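Local structure of hypothetical protein TM1553 (Thermotoga maritima, 1VRM) at residues I313-E317 / T318-F322. The protein belongs to the ApbE family and probably, like characterised relatives, attaches FMN covalently to target proteins. Residues are numbered along the deposited sequence; the frame is centred on the assembly and turned at random.
Sequences IERSE and TFKLF
At the strand-to-helix junction that follows the edge strand 313-315 of the antiparallel sheet, Lys320 reaches back over the turn to both Glu317 and Arg315. Its NZ forms a salt bridge with Glu317 OE2 at 2.8 Å, meeting the carboxylate on its syn side but 34° out of plane. The geometry that permits this is a lysine chain extended beyond CG and a glutamate chain bent at chi2 (-61°), which folds the carboxylate back toward the amine. Lys320 CE also lies over one face of the Arg315 guanidinium, offset toward its rim, 3.6 Å from NH2. The two like charges, Arg315 NH2 and Lys320 NZ, are 4.3 Å apart, and each has an acid of its own, since Arg315 NE is salt-bridged to Glu323. Replacing Lys320 by alanine is likely to leave the Glu317 carboxylate without this partner and to remove the methylenes from over the Arg315 guanidinium.

Strand 313-315 runs into a weakly bonded helical turn around 318-320 while Ser316 is still paired with Leu304 of strand 303-308. Ser316 O receives two weak bonds, from Phe319 N at 3.1 Å and Lys320 N at 3.4 Å, as the chain coils. Ser316 OG and Thr318 OG1 are hydrogen-bonded at 2.9 Å; Thr318 OG1 also bonds His303 ND1, tying the turn to strand 303-308. Phe319 CB lies 4.1 Å from Arg315 CB, and its side chain packs against Leu305, Ile223 and Ile268.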
loop_
_atom_site.group_PDB
_atom_site.type_symbol
_atom_site.label_atom_id
_atom_site.label_comp_id
_atom_site.label_asym_id
_atom_site.label_seq_id
_atom_site.Cartn_x
_atom_site.Cartn_y
_atom_site.Cartn_z
ATOM N N ILE A 313 -7.227 5.048 -20.473
ATOM C CA ILE A 313 -7.817 5.112 -19.140
ATOM C C ILE A 313 -9.140 4.346 -19.133
ATOM O O ILE A 313 -10.024 4.617 -19.954
ATOM C CB ILE A 313 -8.082 6.572 -18.728
ATOM C CG1 ILE A 313 -6.755 7.307 -18.626
ATOM C CG2 ILE A 313 -8.851 6.668 -17.414
ATOM C CD1 ILE A 313 -6.874 8.793 -18.584
ATOM N N GLU A 314 -9.271 3.400 -18.219
ATOM C CA GLU A 314 -10.494 2.647 -18.029
ATOM C C GLU A 314 -10.937 2.816 -16.585
ATOM O O GLU A 314 -10.157 2.637 -15.678
ATOM C CB GLU A 314 -10.261 1.205 -18.324
ATOM C CG GLU A 314 -9.766 0.964 -19.738
ATOM C CD GLU A 314 -10.756 1.354 -20.826
ATOM O OE1 GLU A 314 -11.955 1.598 -20.539
ATOM O OE2 GLU A 314 -10.310 1.356 -21.986
ATOM N N ARG A 315 -12.194 3.144 -16.379
ATOM C CA ARG A 315 -12.637 3.241 -15.011
ATOM C C ARG A 315 -14.024 2.692 -14.823
ATOM O O ARG A 315 -14.805 2.557 -15.770
ATOM C CB ARG A 315 -12.509 4.641 -14.527
ATOM C CG ARG A 315 -13.421 5.557 -15.160
ATOM C CD ARG A 315 -12.640 6.808 -15.637
ATOM N NE ARG A 315 -13.509 7.962 -15.739
ATOM C CZ ARG A 315 -14.156 8.371 -16.841
ATOM N NH1 ARG A 315 -14.923 9.456 -16.777
ATOM N NH2 ARG A 315 -14.106 7.708 -17.980
ATOM N N SER A 316 -14.305 2.292 -13.600
ATOM C CA SER A 316 -15.641 1.805 -13.282
ATOM C C SER A 316 -16.648 2.911 -13.263
ATOM O O SER A 316 -16.338 4.038 -13.039
ATOM C CB SER A 316 -15.683 1.051 -11.974
ATOM O OG SER A 316 -15.337 1.896 -10.886
ATOM N N GLU A 317 -17.920 2.560 -13.495
ATOM C CA GLU A 317 -18.966 3.558 -13.381
ATOM C C GLU A 317 -19.020 4.149 -11.957
ATOM O O GLU A 317 -19.342 5.313 -11.754
ATOM C CB GLU A 317 -20.312 2.935 -13.764
ATOM C CG GLU A 317 -20.399 2.559 -15.216
ATOM C CD GLU A 317 -20.252 3.750 -16.155
ATOM O OE1 GLU A 317 -20.762 4.859 -15.838
ATOM O OE2 GLU A 317 -19.602 3.568 -17.203
ATOM N N THR A 318 -18.702 3.336 -10.962
ATOM C CA THR A 318 -18.685 3.809 -9.580
ATOM C C THR A 318 -17.600 4.894 -9.402
ATOM O O THR A 318 -17.783 5.842 -8.665
ATOM C CB THR A 318 -18.485 2.651 -8.544
ATOM O OG1 THR A 318 -17.366 1.811 -8.869
ATOM C CG2 THR A 318 -19.780 1.834 -8.447
ATOM N N PHE A 319 -16.442 4.727 -10.042
ATOM C CA PHE A 319 -15.378 5.715 -9.954
ATOM C C PHE A 319 -15.884 7.079 -10.456
ATOM O O PHE A 319 -15.619 8.116 -9.829
ATOM C CB PHE A 319 -14.123 5.245 -10.765
ATOM C CG PHE A 319 -12.911 6.085 -10.516
ATOM C CD1 PHE A 319 -12.682 7.243 -11.224
ATOM C CD2 PHE A 319 -12.009 5.744 -9.492
ATOM C CE1 PHE A 319 -11.536 8.039 -10.928
ATOM C CE2 PHE A 319 -10.883 6.547 -9.250
ATOM C CZ PHE A 319 -10.666 7.664 -9.972
ATOM N N LYS A 320 -16.643 7.055 -11.558
ATOM C CA LYS A 320 -17.159 8.260 -12.192
ATOM C C LYS A 320 -18.018 9.057 -11.235
ATOM O O LYS A 320 -18.091 10.279 -11.334
ATOM C CB LYS A 320 -17.943 7.917 -13.479
ATOM C CG LYS A 320 -17.099 7.088 -14.488
ATOM C CD LYS A 320 -17.798 6.904 -15.844
ATOM C CE LYS A 320 -17.049 5.983 -16.764
ATOM N NZ LYS A 320 -17.903 5.670 -17.976
ATOM N N LEU A 321 -18.655 8.391 -10.265
ATOM C CA LEU A 321 -19.475 9.102 -9.300
ATOM C C LEU A 321 -18.690 10.147 -8.496
ATOM O O LEU A 321 -19.266 11.077 -7.960
ATOM C CB LEU A 321 -20.153 8.135 -8.329
ATOM C CG LEU A 321 -21.124 7.143 -8.951
ATOM C CD1 LEU A 321 -21.661 6.114 -7.915
ATOM C CD2 LEU A 321 -22.257 7.890 -9.653
ATOM N N PHE A 322 -17.375 9.903 -8.335
ATOM C CA PHE A 322 -16.490 10.749 -7.521
ATOM C C PHE A 322 -15.807 11.851 -8.325
ATOM O O PHE A 322 -15.072 12.631 -7.772
ATOM C CB PHE A 322 -15.455 9.879 -6.838
ATOM C CG PHE A 322 -16.061 8.908 -5.883
ATOM C CD1 PHE A 322 -16.266 9.267 -4.548
ATOM C CD2 PHE A 322 -16.415 7.643 -6.298
ATOM C CE1 PHE A 322 -16.795 8.357 -3.675
ATOM C CE2 PHE A 322 -16.988 6.760 -5.440
ATOM C CZ PHE A 322 -17.199 7.116 -4.122
#